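Local coordinates for protein xylulose kinase (Escherichia coli, PDB 2ITM) that catalyses the ATP-dependent phosphorylation of D-xylulose to D-xylulose 5-phosphate, and more weakly that of 1-deoxy-D-xylulose, as a homodimeric sugar kinase of the FGGY family, at residues T81-D84 with R88-R91; P130-V135 with E141-I146; A312-A317 with A364-V369; Y371-G376 with Q404-I409. All coordinates share one frame; numbering follows the deposited sequence.

Interaction 1 of 4, residues T81-D84 with R88-R91; sequences TLLD and RVLR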
# COMPACT_ATOMS: atom_id res chain seq x y z
N THR A 81 23.12 27.53 -19.06
CA THR A 81 23.16 28.98 -19.01
C THR A 81 23.46 29.59 -20.37
O THR A 81 24.53 29.41 -20.92
CB THR A 81 24.20 29.45 -17.97
OG1 THR A 81 24.03 28.76 -16.74
CG2 THR A 81 23.99 30.90 -17.63
N LEU A 82 22.49 30.33 -20.90
CA LEU A 82 22.58 30.91 -22.23
C LEU A 82 22.94 32.40 -22.20
O LEU A 82 22.19 33.22 -21.70
CB LEU A 82 21.27 30.75 -22.99
CG LEU A 82 20.67 29.38 -23.30
CD1 LEU A 82 20.25 29.33 -24.72
CD2 LEU A 82 21.58 28.24 -22.96
N LEU A 83 24.08 32.73 -22.79
CA LEU A 83 24.55 34.09 -22.83
C LEU A 83 24.58 34.61 -24.26
O LEU A 83 24.93 33.89 -25.18
CB LEU A 83 25.95 34.17 -22.23
CG LEU A 83 26.12 33.66 -20.81
CD1 LEU A 83 27.52 33.86 -20.35
CD2 LEU A 83 25.16 34.30 -19.86
N ASP A 84 24.23 35.88 -24.43
CA ASP A 84 24.53 36.58 -25.66
C ASP A 84 25.95 37.09 -25.78
O ASP A 84 26.78 36.84 -24.95
CB ASP A 84 23.52 37.70 -25.93
CG ASP A 84 23.71 38.92 -25.03
OD1 ASP A 84 24.74 39.02 -24.35
OD2 ASP A 84 22.86 39.81 -24.95
N ARG A 88 25.10 38.99 -21.68
CA ARG A 88 23.77 39.10 -21.14
C ARG A 88 23.14 37.73 -20.99
O ARG A 88 23.22 36.91 -21.88
CB ARG A 88 22.92 39.96 -22.04
CG ARG A 88 22.72 41.38 -21.56
CD ARG A 88 22.95 42.44 -22.63
NE ARG A 88 22.77 43.80 -22.09
CZ ARG A 88 23.31 44.24 -20.98
NH1 ARG A 88 24.07 43.44 -20.26
NH2 ARG A 88 23.10 45.48 -20.58
N VAL A 89 22.51 37.51 -19.85
CA VAL A 89 21.74 36.31 -19.62
C VAL A 89 20.42 36.31 -20.38
O VAL A 89 19.55 37.13 -20.11
CB VAL A 89 21.52 36.04 -18.12
CG1 VAL A 89 20.45 35.03 -17.91
CG2 VAL A 89 22.81 35.56 -17.48
N LEU A 90 20.32 35.38 -21.31
CA LEU A 90 19.29 35.38 -22.32
C LEU A 90 17.96 34.86 -21.77
O LEU A 90 16.91 35.38 -22.07
CB LEU A 90 19.72 34.50 -23.48
CG LEU A 90 19.98 35.11 -24.86
CD1 LEU A 90 19.80 36.61 -24.87
CD2 LEU A 90 21.30 34.70 -25.44
N ARG A 91 18.04 33.81 -20.97
CA ARG A 91 16.90 33.26 -20.26
C ARG A 91 17.32 32.64 -18.96
O ARG A 91 18.50 32.51 -18.69
CB ARG A 91 16.18 32.23 -21.13
CG ARG A 91 16.86 30.87 -21.18
CD ARG A 91 16.28 29.92 -22.21
NE ARG A 91 14.83 29.69 -22.07
CZ ARG A 91 14.20 29.45 -20.93
NH1 ARG A 91 14.87 29.39 -19.80
NH2 ARG A 91 12.90 29.27 -20.92
O HOH W 1 20.23 30.51 -19.65

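Interaction 2 of 4, residues P130-V135 with E141-I146; sequences PKLLWV and EIFRQI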
# COMPACT_ATOMS: atom_id res chain seq x y z
N PRO A 130 20.03 18.43 -25.21
CA PRO A 130 18.62 18.46 -25.57
C PRO A 130 17.92 19.74 -25.14
O PRO A 130 16.98 20.16 -25.79
CB PRO A 130 18.03 17.26 -24.86
CG PRO A 130 18.96 16.94 -23.81
CD PRO A 130 20.30 17.35 -24.26
N LYS A 131 18.35 20.33 -24.05
CA LYS A 131 17.82 21.59 -23.57
C LYS A 131 17.93 22.66 -24.64
O LYS A 131 17.04 23.46 -24.83
CB LYS A 131 18.51 22.06 -22.32
CG LYS A 131 18.09 21.33 -21.06
CD LYS A 131 18.93 21.72 -19.87
CE LYS A 131 18.87 20.68 -18.80
NZ LYS A 131 19.83 20.94 -17.70
N LEU A 132 19.04 22.64 -25.36
CA LEU A 132 19.28 23.62 -26.39
C LEU A 132 18.50 23.43 -27.67
O LEU A 132 18.10 24.40 -28.30
CB LEU A 132 20.76 23.81 -26.65
CG LEU A 132 21.19 24.94 -25.71
CD1 LEU A 132 22.03 24.44 -24.59
CD2 LEU A 132 21.76 26.14 -26.39
N LEU A 133 18.29 22.18 -28.06
CA LEU A 133 17.33 21.85 -29.09
C LEU A 133 15.93 22.36 -28.76
O LEU A 133 15.26 22.90 -29.61
CB LEU A 133 17.31 20.35 -29.36
CG LEU A 133 17.87 19.88 -30.69
CD1 LEU A 133 19.37 19.85 -30.65
CD2 LEU A 133 17.34 18.52 -31.05
N TRP A 134 15.50 22.17 -27.52
CA TRP A 134 14.21 22.68 -27.09
C TRP A 134 14.09 24.19 -27.24
O TRP A 134 13.12 24.68 -27.79
CB TRP A 134 13.92 22.28 -25.64
CG TRP A 134 12.55 22.64 -25.16
CD1 TRP A 134 11.48 21.82 -25.11
CD2 TRP A 134 12.11 23.90 -24.66
NE1 TRP A 134 10.38 22.49 -24.61
CE2 TRP A 134 10.75 23.77 -24.33
CE3 TRP A 134 12.72 25.13 -24.46
CZ2 TRP A 134 10.01 24.82 -23.80
CZ3 TRP A 134 11.99 26.16 -23.94
CH2 TRP A 134 10.65 26.00 -23.62
N VAL A 135 15.09 24.92 -26.78
CA VAL A 135 15.11 26.35 -26.98
C VAL A 135 15.08 26.74 -28.46
O VAL A 135 14.30 27.58 -28.86
CB VAL A 135 16.30 27.01 -26.27
CG1 VAL A 135 16.47 28.46 -26.73
CG2 VAL A 135 16.14 26.94 -24.76
N GLU A 141 13.83 32.90 -31.14
CA GLU A 141 14.30 34.26 -30.96
C GLU A 141 15.44 34.33 -29.96
O GLU A 141 16.40 35.06 -30.17
CB GLU A 141 13.15 35.12 -30.47
CG GLU A 141 11.78 34.62 -30.90
CD GLU A 141 11.26 33.48 -30.04
OE1 GLU A 141 10.29 32.83 -30.46
OE2 GLU A 141 11.80 33.25 -28.96
N ILE A 142 15.34 33.56 -28.89
CA ILE A 142 16.44 33.36 -27.96
C ILE A 142 17.62 32.64 -28.59
O ILE A 142 18.74 33.09 -28.47
CB ILE A 142 15.98 32.56 -26.75
CG1 ILE A 142 14.84 33.26 -26.01
CG2 ILE A 142 17.13 32.23 -25.86
CD1 ILE A 142 15.21 34.53 -25.39
N PHE A 143 17.36 31.52 -29.26
CA PHE A 143 18.43 30.73 -29.86
C PHE A 143 19.31 31.56 -30.77
O PHE A 143 20.52 31.46 -30.75
CB PHE A 143 17.86 29.54 -30.62
CG PHE A 143 18.90 28.53 -31.01
CD1 PHE A 143 19.32 27.58 -30.12
CD2 PHE A 143 19.46 28.55 -32.27
CE1 PHE A 143 20.27 26.67 -30.47
CE2 PHE A 143 20.40 27.64 -32.63
CZ PHE A 143 20.81 26.70 -31.73
N ARG A 144 18.66 32.39 -31.59
CA ARG A 144 19.32 33.29 -32.52
C ARG A 144 20.41 34.14 -31.85
O ARG A 144 21.35 34.54 -32.50
CB ARG A 144 18.28 34.21 -33.14
CG ARG A 144 18.44 34.47 -34.62
CD ARG A 144 17.39 35.42 -35.21
NE ARG A 144 17.48 35.50 -36.66
CZ ARG A 144 16.56 36.05 -37.45
NH1 ARG A 144 15.46 36.57 -36.94
NH2 ARG A 144 16.74 36.07 -38.77
N GLN A 145 20.25 34.40 -30.56
CA GLN A 145 21.13 35.33 -29.85
C GLN A 145 22.25 34.64 -29.04
O GLN A 145 23.05 35.30 -28.39
CB GLN A 145 20.32 36.21 -28.91
CG GLN A 145 19.30 37.10 -29.55
CD GLN A 145 18.44 37.79 -28.52
OE1 GLN A 145 17.28 37.44 -28.34
NE2 GLN A 145 19.01 38.75 -27.82
N ILE A 146 22.31 33.32 -29.07
CA ILE A 146 23.25 32.59 -28.23
C ILE A 146 24.69 32.76 -28.69
O ILE A 146 25.02 32.47 -29.83
CB ILE A 146 22.91 31.09 -28.24
CG1 ILE A 146 21.56 30.82 -27.61
CG2 ILE A 146 23.98 30.30 -27.53
CD1 ILE A 146 21.13 29.41 -27.73

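Interaction 3 of 4, residues A312-A317 with A364-V369; sequences ALIAAA and AVLEGV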
# COMPACT_ATOMS: atom_id res chain seq x y z
N ALA A 312 16.22 3.28 17.40
CA ALA A 312 14.97 2.60 17.70
C ALA A 312 14.72 1.60 16.60
O ALA A 312 14.60 0.41 16.82
CB ALA A 312 13.86 3.58 17.80
N LEU A 313 14.66 2.11 15.39
CA LEU A 313 14.33 1.29 14.25
C LEU A 313 15.26 0.08 14.20
O LEU A 313 14.82 -1.04 14.33
CB LEU A 313 14.45 2.10 12.98
CG LEU A 313 14.53 1.26 11.72
CD1 LEU A 313 13.16 0.81 11.34
CD2 LEU A 313 15.14 2.06 10.62
N ILE A 314 16.54 0.34 14.03
CA ILE A 314 17.49 -0.74 13.73
C ILE A 314 17.36 -1.79 14.81
O ILE A 314 17.73 -2.94 14.62
CB ILE A 314 18.90 -0.17 13.62
CG1 ILE A 314 19.48 -0.38 12.23
CG2 ILE A 314 19.80 -0.83 14.61
CD1 ILE A 314 19.10 0.70 11.26
N ALA A 315 16.80 -1.38 15.96
CA ALA A 315 16.62 -2.31 17.06
C ALA A 315 15.31 -3.06 16.98
O ALA A 315 15.24 -4.22 17.34
CB ALA A 315 16.74 -1.59 18.38
N ALA A 316 14.27 -2.39 16.52
CA ALA A 316 13.01 -3.06 16.35
C ALA A 316 13.22 -4.29 15.47
O ALA A 316 12.67 -5.35 15.73
CB ALA A 316 12.02 -2.13 15.70
N ALA A 317 14.04 -4.13 14.43
CA ALA A 317 14.14 -5.08 13.35
C ALA A 317 14.80 -6.36 13.81
O ALA A 317 14.60 -7.42 13.23
CB ALA A 317 14.89 -4.47 12.21
N ALA A 364 11.83 -5.56 7.00
CA ALA A 364 11.55 -5.57 5.58
C ALA A 364 12.19 -4.40 4.84
O ALA A 364 12.81 -4.57 3.81
CB ALA A 364 10.08 -5.62 5.33
N VAL A 365 12.03 -3.20 5.39
CA VAL A 365 12.61 -2.01 4.82
C VAL A 365 14.12 -2.09 4.67
O VAL A 365 14.65 -1.85 3.60
CB VAL A 365 12.19 -0.75 5.58
CG1 VAL A 365 12.70 0.47 4.89
CG2 VAL A 365 10.69 -0.69 5.68
N LEU A 366 14.81 -2.43 5.74
CA LEU A 366 16.26 -2.54 5.71
C LEU A 366 16.72 -3.51 4.63
O LEU A 366 17.62 -3.21 3.87
CB LEU A 366 16.79 -2.98 7.07
CG LEU A 366 16.57 -2.04 8.25
CD1 LEU A 366 17.35 -2.49 9.47
CD2 LEU A 366 16.93 -0.63 7.87
N GLU A 367 16.08 -4.66 4.58
CA GLU A 367 16.50 -5.71 3.68
C GLU A 367 16.21 -5.33 2.24
O GLU A 367 17.02 -5.58 1.36
CB GLU A 367 15.85 -7.03 4.05
CG GLU A 367 16.34 -7.59 5.37
CD GLU A 367 15.75 -8.94 5.74
OE1 GLU A 367 14.56 -9.17 5.49
OE2 GLU A 367 16.49 -9.75 6.30
N GLY A 368 15.06 -4.72 2.00
CA GLY A 368 14.67 -4.31 0.67
C GLY A 368 15.46 -3.16 0.08
O GLY A 368 15.85 -3.19 -1.08
N VAL A 369 15.69 -2.14 0.88
CA VAL A 369 16.63 -1.11 0.51
C VAL A 369 18.00 -1.72 0.24
O VAL A 369 18.63 -1.43 -0.75
CB VAL A 369 16.73 -0.00 1.56
CG1 VAL A 369 17.81 0.98 1.18
CG2 VAL A 369 15.41 0.69 1.72

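Interaction 4 of 4, residues Y371-G376 with Q404-I409; sequences YALADG and QMLADI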
# COMPACT_ATOMS: atom_id res chain seq x y z
N TYR A 371 18.61 -4.79 -0.73
CA TYR A 371 18.54 -5.55 -1.97
C TYR A 371 18.67 -4.65 -3.20
O TYR A 371 19.38 -4.97 -4.13
CB TYR A 371 17.25 -6.36 -2.04
CG TYR A 371 17.07 -7.42 -0.99
CD1 TYR A 371 18.14 -8.12 -0.46
CD2 TYR A 371 15.81 -7.73 -0.52
CE1 TYR A 371 17.96 -9.07 0.50
CE2 TYR A 371 15.62 -8.68 0.44
CZ TYR A 371 16.70 -9.35 0.95
OH TYR A 371 16.48 -10.30 1.90
N ALA A 372 17.95 -3.54 -3.17
CA ALA A 372 18.02 -2.51 -4.19
C ALA A 372 19.44 -1.97 -4.41
O ALA A 372 19.93 -1.94 -5.52
CB ALA A 372 17.07 -1.40 -3.87
N LEU A 373 20.08 -1.56 -3.32
CA LEU A 373 21.41 -1.00 -3.37
C LEU A 373 22.44 -1.97 -3.95
O LEU A 373 23.30 -1.58 -4.71
CB LEU A 373 21.84 -0.51 -1.99
CG LEU A 373 21.08 0.67 -1.40
CD1 LEU A 373 21.51 0.97 0.00
CD2 LEU A 373 21.16 1.90 -2.28
N ALA A 374 22.34 -3.24 -3.57
CA ALA A 374 23.25 -4.26 -4.05
C ALA A 374 23.12 -4.51 -5.54
O ALA A 374 24.10 -4.65 -6.25
CB ALA A 374 23.05 -5.54 -3.28
N ASP A 375 21.88 -4.58 -6.02
CA ASP A 375 21.61 -4.72 -7.43
C ASP A 375 22.15 -3.52 -8.17
O ASP A 375 22.68 -3.64 -9.27
CB ASP A 375 20.10 -4.85 -7.69
CG ASP A 375 19.58 -6.26 -7.50
OD1 ASP A 375 20.37 -7.21 -7.59
OD2 ASP A 375 18.39 -6.48 -7.27
N GLY A 376 21.99 -2.35 -7.56
CA GLY A 376 22.47 -1.10 -8.11
C GLY A 376 23.97 -1.12 -8.34
O GLY A 376 24.46 -0.78 -9.42
N GLN A 404 26.61 -3.86 8.07
CA GLN A 404 26.94 -5.27 7.99
C GLN A 404 25.94 -6.05 7.17
O GLN A 404 26.32 -6.90 6.39
CB GLN A 404 27.00 -5.88 9.38
CG GLN A 404 27.45 -7.30 9.36
CD GLN A 404 28.87 -7.43 8.90
OE1 GLN A 404 29.18 -8.27 8.06
NE2 GLN A 404 29.74 -6.60 9.44
N MET A 405 24.67 -5.77 7.37
CA MET A 405 23.63 -6.33 6.56
C MET A 405 23.90 -6.04 5.11
O MET A 405 23.74 -6.91 4.26
CB MET A 405 22.26 -5.79 6.95
CG MET A 405 21.15 -6.26 6.02
SD MET A 405 19.53 -5.61 6.37
CE MET A 405 19.18 -6.47 7.85
N LEU A 406 24.32 -4.81 4.81
CA LEU A 406 24.66 -4.42 3.45
C LEU A 406 25.82 -5.22 2.90
O LEU A 406 25.86 -5.54 1.73
CB LEU A 406 25.02 -2.94 3.40
CG LEU A 406 24.02 -1.97 2.79
CD1 LEU A 406 22.65 -2.24 3.32
CD2 LEU A 406 24.42 -0.56 3.07
N ALA A 407 26.78 -5.52 3.76
CA ALA A 407 27.90 -6.33 3.37
C ALA A 407 27.52 -7.79 3.16
O ALA A 407 28.00 -8.43 2.23
CB ALA A 407 28.98 -6.20 4.40
N ASP A 408 26.65 -8.30 4.01
CA ASP A 408 26.20 -9.67 3.95
C ASP A 408 25.42 -9.92 2.68
O ASP A 408 25.64 -10.89 1.98
CB ASP A 408 25.34 -9.99 5.16
CG ASP A 408 26.13 -9.98 6.47
OD1 ASP A 408 27.36 -10.09 6.44
OD2 ASP A 408 25.56 -9.89 7.57
N ILE A 409 24.50 -9.01 2.40
CA ILE A 409 23.68 -9.01 1.21
C ILE A 409 24.50 -8.90 -0.06
O ILE A 409 24.30 -9.64 -1.00
CB ILE A 409 22.65 -7.88 1.27
CG1 ILE A 409 21.52 -8.24 2.21
CG2 ILE A 409 22.10 -7.58 -0.09
CD1 ILE A 409 20.50 -7.20 2.34

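Interaction 1 of 4, residues T81-D84 with R88-R91
Asp-84 and Arg-88 close a short turn with two bonds that use different parts of the aspartate. The backbone Asp-84 N donates to Arg-88 O at 2.9 Å, while Arg-88 N donates to the carboxylate oxygen Asp-84 OD1 at 2.7 Å. That second hydrogen bond is noticeably bent, 144° at H, and meets OD1 from above the carboxylate plane, 43° out of it. The carboxylate gets there because CG sits in the crowded position between backbone N and carbonyl carbon (chi1 74°), which folds it over the start of 88-91. OD1 also receives a weak hydrogen bond from Gln-86 N within the turn, so one oxygen steadies both the turn and its exit. Without the carboxylate, as with an alanine here, Arg-88 N would probably lose its acceptor and the turn be freer to shift. Further along, Leu-90 N donates almost straight to Leu-82 O at 2.9 Å. Between these two backbone bonds stand Leu-83 and Val-89, a non-hydrogen-bonded antiparallel pair, whose methyls Leu-83 CD2 and Val-89 CG2 touch at 3.6 Å. Leu-90 CD2 lies near the backbone of Asp-84. Past the last direct bond, one water accepts from Leu-82 N and donates to Arg-91 O, continuing the pairing. Arg-91 carries its guanidinium off to salt bridges with Glu-139 and Glu-42. Strand 81-83 pairs on its other edge with strand 148-150. The whole is a small hairpin-like antiparallel turn with a single bridge, with a carboxylate oxygen as an extra acceptor at the turn, in the N-terminal FGGY domain.

Interaction 2 of 4, residues P130-V135 with E141-I146
Val-135 is the bump where the backbones of 130-135 and 141-146 come nearest. Its CG1, anti to the backbone N (chi1 168°), enters the shallow hollow between consecutive residues of the second helix: Val-135 CG1 lies 3.9 Å from Ile-142 CG2 and 4.1 Å from Phe-143 N. The two chains are near each other here, Val-135 CA and Phe-143 CA being 6.2 Å apart. One helical turn earlier, Leu-132 supplies the second bump. Leu-132 CD2 meets the terminal methyl Ile-146 CD1 at 3.6 Å, the two side chains crossing at a slant, and Ile-146 reaches it by holding its chain extended at chi2 (173°). Phe-143 lies beside these two contacts. Its ring is laid along the first helix, where Phe-143 CE1 comes 3.8 Å from the carbonyl oxygen Leu-132 O, an oblique approach. No hydrogen bond crosses this interface; across it the two segments meet by apolar fit. A type I turn from Phe-143 to Ile-146 swings Ile-146 back to the helix. Beyond the pair, Leu-132 and Ile-146 both pack on Leu-82 of strand 81-83, while Lys-131 donates to the carbonyl of the substrate-binding His-78. The arrangement is that of two consecutive helices, 128-138 and 140-143, folded against each other across a tight connection, the second running by way of its turn into strand 148-150.

Interaction 3 of 4, residues A312-A317 with A364-V369
One residue on from Leu-366, the side chain that carries this contact, Glu-367 OE2 is gripped twice: by a salt bridge from Arg-363 NH1 and by a hydrogen bond with Tyr-465 OH. That grip lies outside the interface proper, which is wholly apolar. Here Leu-366 projects from helix 358-381 as a single knob, and three residues of 312-317 make the hollow that receives it. Leu-366 CD1 does most of the touching, 4.1 Å from Ile-314 CD1 and 4.2 Å from Ala-317 CB, so that the methyl sits between a long branched chain and a short one. The other branch, Leu-366 CD2, meets Leu-313 CD2 at 4.2 Å. With CG beside the backbone N (chi1 -63°) and chi2 extended, the leucine fork is spread so that each methyl finds a different partner. Ile-314 crosses it at about a right angle and presents both CG1 and CD1 to the same methyl. All these distances are comfortable rather than tight, and the backbones stay well apart, with 8.3 Å between Ile-314 CA and Leu-366 CA. The knob is hemmed in further by Leu-298 of helix 294-304 and Met-405 of helix 400-410, while the carbonyl of Leu-366 is bonded by Trp-402 NE1. Leucine seated among helices in this way is plain core packing: it joins short helix 310-316 to long helix 358-381 in the C-terminal domain of a kinase of the actin-like ATPase clan.

Interaction 4 of 4, residues Y371-G376 with Q404-I409
Helix 400-410 is the crossover helix of a beta-alpha-beta unit, linking parallel strands 390-393 and 414-417 of the C-terminal domain, and its Ile-409 packs on Tyr-371 and Ala-374 of long helix 358-381. Over the short segments the axes come within 9.7 Å and cross at -52°. Ile-409 makes most of the contact. Its CG1 lies beside the backbone N (chi1 -76°) and chi2 is extended, which sends Ile-409 CD1 to the tyrosine ring, 3.7 Å from Tyr-371 CE1, the two side chains crossing at about a right angle. The other branch, Ile-409 CG2, anti to the backbone N, drops onto the methyl Ala-374 CB at 3.9 Å. Ala-374 is small enough to let the isoleucine lie close to the helix. Leu-373 CD1 and Leu-406 CD2 add a looser contact of 4.5 Å beside it. A third helix, 459-479, closes around the pair: Phe-472 meets the Tyr-371 ring, Tyr-465 touches Ile-409, and Arg-473 and Arg-461 form salt bridges to Asp-375 and Asp-408. Cutting Ile-409 back to an alanine is likely to open a gap between the Tyr-371 ring and Ala-374 and leave that side of the ring less supported. Since no hydrogen bond runs between the two segments, their hold on one another depends on complementary shape and the burial of carbon, while the salt bridges named run to helix 459-479.

Overall arrangement
The four contacts form two separate neighbourhoods, one in each FGGY domain and on opposite sides of the chain's centre. Interactions 1 and 2 touch in the N-terminal domain, centres about 10 Å apart, with Leu-82 and Leu-90 of the first packing on residues of 141-146. Interactions 3 and 4, centres about 13 Å apart, share helix 358-381, and Met-405 lies against Leu-366 and Glu-367. Chemistry follows place: interaction 1, partly buried, with Arg-88 exposed, is held by backbone and carboxylate hydrogen bonds plus a water, whereas the buried interactions 2, 3 and 4 are packed mainly by apolar side chains, without a hydrogen bond across them, a ring taking part in 2 and 4.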